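Local structure of tubulin-like protein CetZ1 (Haloferax volcanii, 4B46) at residues I219-G225 / E293-L297; L274-A279 / V340-I344. The protein binds GTP as a tubulin-like GTPase and controls cell shape, being essential for the rod-shaped cells needed for efficient swimming. Residues are numbered along the deposited sequence.

In the fold
Both contacts belong to the C-terminal domain of this tubulin-like protein and reach the same mixed sheet. Their centres are about 16 Å apart. Contact 1 sets helix 216-223 against strand 294-301. Contact 2 sets helix 265-280 against strand 339-347, the sheet neighbour of strand 294-301. The two helices lie on opposite faces of the sheet, and Leu297 joins the contacts: its CD1 lies 3.9 Å from Ile344 CG1 and its CD2 lies 3.7 Å from Val275 CG2. The segments alternate along the chain. Neither contact reaches the GTP-binding residues, such as Gln10, Gly110 and Asn187; both are structural packing away from the nucleotide, which is GDP in this entry.

Contact 1: I219-G225 / E293-L297; sequences IINTLAG and ERALL
Water, not direct hydrogen bonding, makes the polar link here. One water receives hydrogen bonds from Gly225 N (2.8 Å) and Arg294 NH1 (3.0 Å) and donates to Thr222 O (2.6 Å). It reconciles two donors, since Gly225 N and Arg294 NH1 lie 3.4 Å apart without bonding. A second water donates to Thr222 OG1 and to Ala295 O, both at 2.7 Å. Thr222 OG1 is also hydrogen-bonded to Glu218 O.

The end of helix 216-223 runs nearly antiparallel to extended residues 294-297. The segment axes cross at -153° and come within 8.1 Å. Thr222 and Arg294 are in register, with their CA atoms 5.7 Å apart. Thr222 (chi1 m) packs with OG1 3.6 Å from Leu296 CB and CG2 4.1 Å from Arg294 CB. With chi1 m and chi2 t, Arg294 carries its CD to 3.4 Å from Asn221 O; chi3 t then leads NE on to Glu326. Its NH1 salt-bridges OE2 of Glu293 (chi1 and chi2 t) at 3.1 Å. Gly225 (phi/psi -70/-12) has CA 3.8 Å from Glu293 OE2; a CB would clash with that OE2 and with Arg294 NH1. Leu296 (chi1 t, chi2 p) closes the apolar end, with CD2 3.7 Å from Ile219 CG1.

Glu293 and Arg294 both face Ser347, forming a classic beta bulge where strand 294-301 begins. This is helix-on-sheet packing in the C-terminal domain of the tubulin/FtsZ fold.

Contact 2: L274-A279 / V340-I344; sequences LVRKAA and VAGVI
Helix 265-280 packs across strand 339-347 as part of a beta-alpha-beta crossover in the tubulin-like C-terminal domain. The helix lies in the chain between strands 228-237 and 294-301, which are parallel to each other. Strand 339-347 runs between them in the sheet, antiparallel to both.

Residues 274-279 are regular helix, with Ala278 N bonded to Leu274 O (2.9 Å) and Ala279 N to Val275 O (3.0 Å). Residues 340-344 are extended. The segment axes cross at -48° and approach to 7.6 Å. The nearest CA pairs are Leu274 with Gly342 (5.8 Å) and Ala278 with Val343 (6.4 Å).

The interface is buried and apolar, with no hydrogen bond between the segments. Val340 and Ile344 point their CA-to-CB bonds toward the helix, and Gly342 lies between them. Ala341 and Val343 point away. Leu274 (chi1 m, chi2 t) points toward the strand and slants to its Val340 end, so that CD1 lies 4.0 Å from Gly342 N. Val340, with chi1 t, presents CG1 to Leu274 CD1 at 3.5 Å. At Gly342 there would be room for a CB. Ala278 CB lies 3.7 Å from Gly342 O.

From helix 308-322, Ile318 touches Val275 and Ile344, and Trp317 touches Arg276 and Ala279. Ile344 has chi1 m and chi2 t, which carry CD1 to helix 265-280. There Ile344 CD1 meets Ala278 CB at 4.1 Å, CG1 of Val275, which has chi1 t, at 4.3 Å, Val275 O at 3.5 Å and Ala279 CB at 3.6 Å.

Contact 1: I219-G225 / E293-L297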
ATOM      1  N   ILE A 219      10.014  10.526   1.392  1.00 20.19           N
ATOM      2  CA  ILE A 219       8.841   9.681   1.553  1.00 20.46           C
ATOM      3  C   ILE A 219       8.583   9.454   3.032  1.00 19.37           C
ATOM      4  O   ILE A 219       7.455   9.600   3.508  1.00 18.18           O
ATOM      5  CB  ILE A 219       9.020   8.328   0.845  1.00 27.17           C
ATOM      6  CG1 ILE A 219       9.070   8.541  -0.670  1.00 25.86           C
ATOM      7  CG2 ILE A 219       7.891   7.360   1.229  1.00 19.68           C
ATOM      8  CD1 ILE A 219       9.484   7.307  -1.441  1.00 27.28           C
ATOM      9  N   ILE A 220       9.642   9.109   3.759  1.00 18.84           N
ATOM     10  CA  ILE A 220       9.526   8.848   5.186  1.00 16.99           C
ATOM     11  C   ILE A 220       9.003  10.086   5.919  1.00 18.24           C
ATOM     12  O   ILE A 220       8.106  10.001   6.764  1.00 16.98           O
ATOM     13  CB  ILE A 220      10.889   8.380   5.754  1.00 22.45           C
ATOM     14  CG1 ILE A 220      11.197   6.978   5.221  1.00 21.80           C
ATOM     15  CG2 ILE A 220      10.899   8.407   7.279  1.00 19.56           C
ATOM     16  CD1 ILE A 220      12.597   6.509   5.498  1.00 23.85           C
ATOM     17  N   ASN A 221       9.546  11.244   5.568  1.00 19.62           N
ATOM     18  CA  ASN A 221       9.130  12.493   6.194  1.00 16.22           C
ATOM     19  C   ASN A 221       7.697  12.907   5.821  1.00 15.65           C
ATOM     20  O   ASN A 221       6.991  13.528   6.617  1.00 17.92           O
ATOM     21  CB  ASN A 221      10.147  13.599   5.894  1.00 20.24           C
ATOM     22  CG  ASN A 221      11.433  13.416   6.673  1.00 26.40           C
ATOM     23  OD1 ASN A 221      11.469  12.659   7.637  1.00 24.30           O
ATOM     24  ND2 ASN A 221      12.488  14.109   6.268  1.00 24.95           N
ATOM     25  N   THR A 222       7.262  12.542   4.622  1.00 16.04           N
ATOM     26  CA  THR A 222       5.872  12.775   4.234  1.00 16.64           C
ATOM     27  C   THR A 222       4.909  11.919   5.062  1.00 23.32           C
ATOM     28  O   THR A 222       3.813  12.366   5.421  1.00 17.50           O
ATOM     29  CB  THR A 222       5.660  12.533   2.723  1.00 18.96           C
ATOM     30  OG1 THR A 222       6.497  13.423   1.980  1.00 15.59           O
ATOM     31  CG2 THR A 222       4.191  12.797   2.316  1.00 15.19           C
ATOM     32  N   LEU A 223       5.330  10.695   5.383  1.00 15.23           N
ATOM     33  CA  LEU A 223       4.469   9.759   6.098  1.00 16.96           C
ATOM     34  C   LEU A 223       4.559   9.908   7.611  1.00 16.68           C
ATOM     35  O   LEU A 223       3.772   9.314   8.332  1.00 19.41           O
ATOM     36  CB  LEU A 223       4.830   8.319   5.724  1.00 15.22           C
ATOM     37  CG  LEU A 223       4.659   7.929   4.258  1.00 17.49           C
ATOM     38  CD1 LEU A 223       5.306   6.592   3.961  1.00 16.75           C
ATOM     39  CD2 LEU A 223       3.176   7.909   3.884  1.00 14.11           C
ATOM     40  N   ALA A 224       5.514  10.702   8.092  1.00 19.67           N
ATOM     41  CA  ALA A 224       5.887  10.667   9.506  1.00 19.68           C
ATOM     42  C   ALA A 224       4.791  11.102  10.472  1.00 26.95           C
ATOM     43  O   ALA A 224       4.791  10.693  11.635  1.00 24.67           O
ATOM     44  CB  ALA A 224       7.174  11.481   9.750  1.00 17.11           C
ATOM     45  N   GLY A 225       3.866  11.934  10.005  1.00 22.93           N
ATOM     46  CA  GLY A 225       2.778  12.395  10.857  1.00 24.42           C
ATOM     47  C   GLY A 225       1.757  11.317  11.213  1.00 25.32           C
ATOM     48  O   GLY A 225       0.920  11.510  12.090  1.00 22.52           O
ATOM     49  N   GLU A 293      -2.321  16.427   5.583  1.00 23.93           N
ATOM     50  CA  GLU A 293      -1.268  16.988   6.424  1.00 20.84           C
ATOM     51  C   GLU A 293      -0.013  17.318   5.614  1.00 18.17           C
ATOM     52  O   GLU A 293       0.574  18.387   5.762  1.00 20.05           O
ATOM     53  CB  GLU A 293      -0.937  16.003   7.552  1.00 28.54           C
ATOM     54  CG  GLU A 293      -0.009  16.549   8.622  1.00 36.25           C
ATOM     55  CD  GLU A 293       0.209  15.558   9.756  1.00 42.50           C
ATOM     56  OE1 GLU A 293      -0.538  14.556   9.832  1.00 36.27           O
ATOM     57  OE2 GLU A 293       1.131  15.786  10.568  1.00 47.14           O
ATOM     58  N   ARG A 294       0.406  16.389   4.764  1.00 19.19           N
ATOM     59  CA  ARG A 294       1.618  16.570   3.977  1.00 17.18           C
ATOM     60  C   ARG A 294       1.389  15.932   2.623  1.00 22.60           C
ATOM     61  O   ARG A 294       0.638  14.969   2.518  1.00 18.36           O
ATOM     62  CB  ARG A 294       2.814  15.894   4.657  1.00 17.04           C
ATOM     63  CG  ARG A 294       3.177  16.463   6.012  1.00 18.81           C
ATOM     64  CD  ARG A 294       4.443  15.780   6.540  1.00 21.41           C
ATOM     65  NE  ARG A 294       5.025  16.516   7.660  1.00 28.01           N
ATOM     66  CZ  ARG A 294       4.757  16.268   8.938  1.00 32.40           C
ATOM     67  NH1 ARG A 294       3.916  15.293   9.266  1.00 33.05           N
ATOM     68  NH2 ARG A 294       5.333  16.991   9.887  1.00 27.32           N
ATOM     69  N   ALA A 295       2.026  16.480   1.591  1.00 18.79           N
ATOM     70  CA  ALA A 295       1.884  15.968   0.235  1.00 13.82           C
ATOM     71  C   ALA A 295       3.258  15.774  -0.386  1.00 14.41           C
ATOM     72  O   ALA A 295       4.193  16.523  -0.099  1.00 16.10           O
ATOM     73  CB  ALA A 295       1.050  16.930  -0.622  1.00 15.76           C
ATOM     74  N   LEU A 296       3.377  14.766  -1.239  1.00 14.21           N
ATOM     75  CA  LEU A 296       4.601  14.532  -1.976  1.00 15.84           C
ATOM     76  C   LEU A 296       4.233  14.264  -3.414  1.00 15.47           C
ATOM     77  O   LEU A 296       3.419  13.389  -3.698  1.00 14.53           O
ATOM     78  CB  LEU A 296       5.350  13.325  -1.416  1.00 15.12           C
ATOM     79  CG  LEU A 296       6.532  12.818  -2.243  1.00 15.33           C
ATOM     80  CD1 LEU A 296       7.689  13.841  -2.313  1.00 21.05           C
ATOM     81  CD2 LEU A 296       7.052  11.481  -1.690  1.00 17.81           C
ATOM     82  N   LEU A 297       4.836  15.026  -4.315  1.00 15.91           N
ATOM     83  CA  LEU A 297       4.641  14.854  -5.741  1.00 20.02           C
ATOM     84  C   LEU A 297       5.821  14.083  -6.306  1.00 17.87           C
ATOM     85  O   LEU A 297       6.976  14.402  -6.025  1.00 17.38           O
ATOM     86  CB  LEU A 297       4.539  16.226  -6.427  1.00 14.46           C
ATOM     87  CG  LEU A 297       4.531  16.222  -7.950  1.00 20.07           C
ATOM     88  CD1 LEU A 297       3.345  15.419  -8.473  1.00 19.14           C
ATOM     89  CD2 LEU A 297       4.497  17.663  -8.491  1.00 20.51           C
TER
HETATM   90  O   HOH W   1       5.576  15.986   2.172  1.00 16.71           O
HETATM   91  O   HOH W   2       2.745  13.062   7.698  1.00 23.67           O

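Contact 2: L274-A279 / V340-I344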
ATOM      1  N   LEU A 274      -0.413  16.389 -15.842  1.00 27.74           N
ATOM      2  CA  LEU A 274      -0.403  15.114 -15.132  1.00 22.38           C
ATOM      3  C   LEU A 274      -0.665  15.306 -13.642  1.00 23.65           C
ATOM      4  O   LEU A 274      -1.367  14.506 -13.019  1.00 23.38           O
ATOM      5  CB  LEU A 274       0.938  14.404 -15.303  1.00 27.55           C
ATOM      6  CG  LEU A 274       1.208  13.558 -16.541  1.00 31.45           C
ATOM      7  CD1 LEU A 274       2.549  12.874 -16.355  1.00 36.84           C
ATOM      8  CD2 LEU A 274       0.098  12.529 -16.783  1.00 27.06           C
ATOM      9  N   VAL A 275      -0.083  16.361 -13.079  1.00 21.63           N
ATOM     10  CA  VAL A 275      -0.258  16.685 -11.671  1.00 18.72           C
ATOM     11  C   VAL A 275      -1.740  16.913 -11.373  1.00 17.65           C
ATOM     12  O   VAL A 275      -2.295  16.335 -10.432  1.00 22.55           O
ATOM     13  CB  VAL A 275       0.586  17.926 -11.263  1.00 24.19           C
ATOM     14  CG1 VAL A 275       0.232  18.390  -9.868  1.00 16.18           C
ATOM     15  CG2 VAL A 275       2.076  17.612 -11.340  1.00 20.68           C
ATOM     16  N   ARG A 276      -2.382  17.740 -12.189  1.00 17.36           N
ATOM     17  CA  ARG A 276      -3.821  17.971 -12.055  1.00 23.25           C
ATOM     18  C   ARG A 276      -4.645  16.691 -12.216  1.00 19.81           C
ATOM     19  O   ARG A 276      -5.551  16.431 -11.423  1.00 21.88           O
ATOM     20  CB  ARG A 276      -4.302  19.055 -13.024  1.00 25.17           C
ATOM     21  CG  ARG A 276      -3.690  20.431 -12.738  1.00 32.72           C
ATOM     22  CD  ARG A 276      -4.459  21.569 -13.429  1.00 36.16           C
ATOM     23  NE  ARG A 276      -4.458  21.432 -14.882  1.00 34.55           N
ATOM     24  CZ  ARG A 276      -3.458  21.831 -15.661  1.00 38.02           C
ATOM     25  NH1 ARG A 276      -2.387  22.393 -15.120  1.00 38.02           N
ATOM     26  NH2 ARG A 276      -3.526  21.666 -16.974  1.00 41.55           N
ATOM     27  N   LYS A 277      -4.325  15.889 -13.228  1.00 21.57           N
ATOM     28  CA  LYS A 277      -5.067  14.653 -13.487  1.00 25.66           C
ATOM     29  C   LYS A 277      -4.945  13.680 -12.328  1.00 22.25           C
ATOM     30  O   LYS A 277      -5.914  12.996 -11.971  1.00 19.47           O
ATOM     31  CB  LYS A 277      -4.587  13.987 -14.774  1.00 26.38           C
ATOM     32  CG  LYS A 277      -5.048  14.690 -16.031  1.00 34.58           C
ATOM     33  CD  LYS A 277      -4.193  14.297 -17.222  1.00 38.34           C
ATOM     34  CE  LYS A 277      -4.487  15.172 -18.429  1.00 47.35           C
ATOM     35  NZ  LYS A 277      -3.547  14.870 -19.538  1.00 54.98           N
ATOM     36  N   ALA A 278      -3.754  13.622 -11.735  1.00 19.95           N
ATOM     37  CA  ALA A 278      -3.509  12.740 -10.602  1.00 18.36           C
ATOM     38  C   ALA A 278      -4.255  13.218  -9.360  1.00 24.48           C
ATOM     39  O   ALA A 278      -4.814  12.408  -8.614  1.00 20.38           O
ATOM     40  CB  ALA A 278      -2.009  12.630 -10.316  1.00 22.41           C
ATOM     41  N   ALA A 279      -4.276  14.532  -9.140  1.00 18.30           N
ATOM     42  CA  ALA A 279      -4.905  15.067  -7.936  1.00 18.05           C
ATOM     43  C   ALA A 279      -6.423  14.973  -8.008  1.00 14.88           C
ATOM     44  O   ALA A 279      -7.082  14.788  -6.987  1.00 19.08           O
ATOM     45  CB  ALA A 279      -4.498  16.493  -7.698  1.00 15.95           C
ATOM     46  N   VAL A 340       5.394   8.814 -18.987  1.00 40.04           N
ATOM     47  CA  VAL A 340       5.602   9.708 -17.861  1.00 34.03           C
ATOM     48  C   VAL A 340       4.446   9.510 -16.887  1.00 28.40           C
ATOM     49  O   VAL A 340       3.280   9.509 -17.285  1.00 26.18           O
ATOM     50  CB  VAL A 340       5.700  11.186 -18.288  1.00 33.70           C
ATOM     51  CG1 VAL A 340       5.926  12.072 -17.068  1.00 32.11           C
ATOM     52  CG2 VAL A 340       6.829  11.381 -19.290  1.00 32.92           C
ATOM     53  N   ALA A 341       4.767   9.313 -15.617  1.00 24.48           N
ATOM     54  CA  ALA A 341       3.737   9.113 -14.608  1.00 26.95           C
ATOM     55  C   ALA A 341       3.900  10.117 -13.477  1.00 28.83           C
ATOM     56  O   ALA A 341       5.021  10.405 -13.047  1.00 24.30           O
ATOM     57  CB  ALA A 341       3.795   7.693 -14.070  1.00 22.24           C
ATOM     58  N   GLY A 342       2.779  10.656 -13.009  1.00 25.99           N
ATOM     59  CA  GLY A 342       2.778  11.532 -11.853  1.00 20.87           C
ATOM     60  C   GLY A 342       2.026  10.885 -10.707  1.00 25.32           C
ATOM     61  O   GLY A 342       0.906  10.402 -10.891  1.00 23.62           O
ATOM     62  N   VAL A 343       2.646  10.860  -9.530  1.00 17.23           N
ATOM     63  CA  VAL A 343       2.003  10.313  -8.346  1.00 16.39           C
ATOM     64  C   VAL A 343       1.945  11.377  -7.273  1.00 13.07           C
ATOM     65  O   VAL A 343       2.907  12.100  -7.049  1.00 15.84           O
ATOM     66  CB  VAL A 343       2.761   9.064  -7.816  1.00 22.85           C
ATOM     67  CG1 VAL A 343       2.676   8.959  -6.294  1.00 23.29           C
ATOM     68  CG2 VAL A 343       2.221   7.799  -8.471  1.00 23.78           C
ATOM     69  N   ILE A 344       0.809  11.483  -6.607  1.00 17.47           N
ATOM     70  CA  ILE A 344       0.711  12.355  -5.454  1.00 15.48           C
ATOM     71  C   ILE A 344       0.392  11.510  -4.234  1.00 16.24           C
ATOM     72  O   ILE A 344      -0.595  10.782  -4.216  1.00 17.82           O
ATOM     73  CB  ILE A 344      -0.374  13.426  -5.647  1.00 14.29           C
ATOM     74  CG1 ILE A 344      -0.079  14.246  -6.920  1.00 21.29           C
ATOM     75  CG2 ILE A 344      -0.436  14.332  -4.426  1.00 16.10           C
ATOM     76  CD1 ILE A 344      -1.148  15.267  -7.265  1.00 20.20           C
TER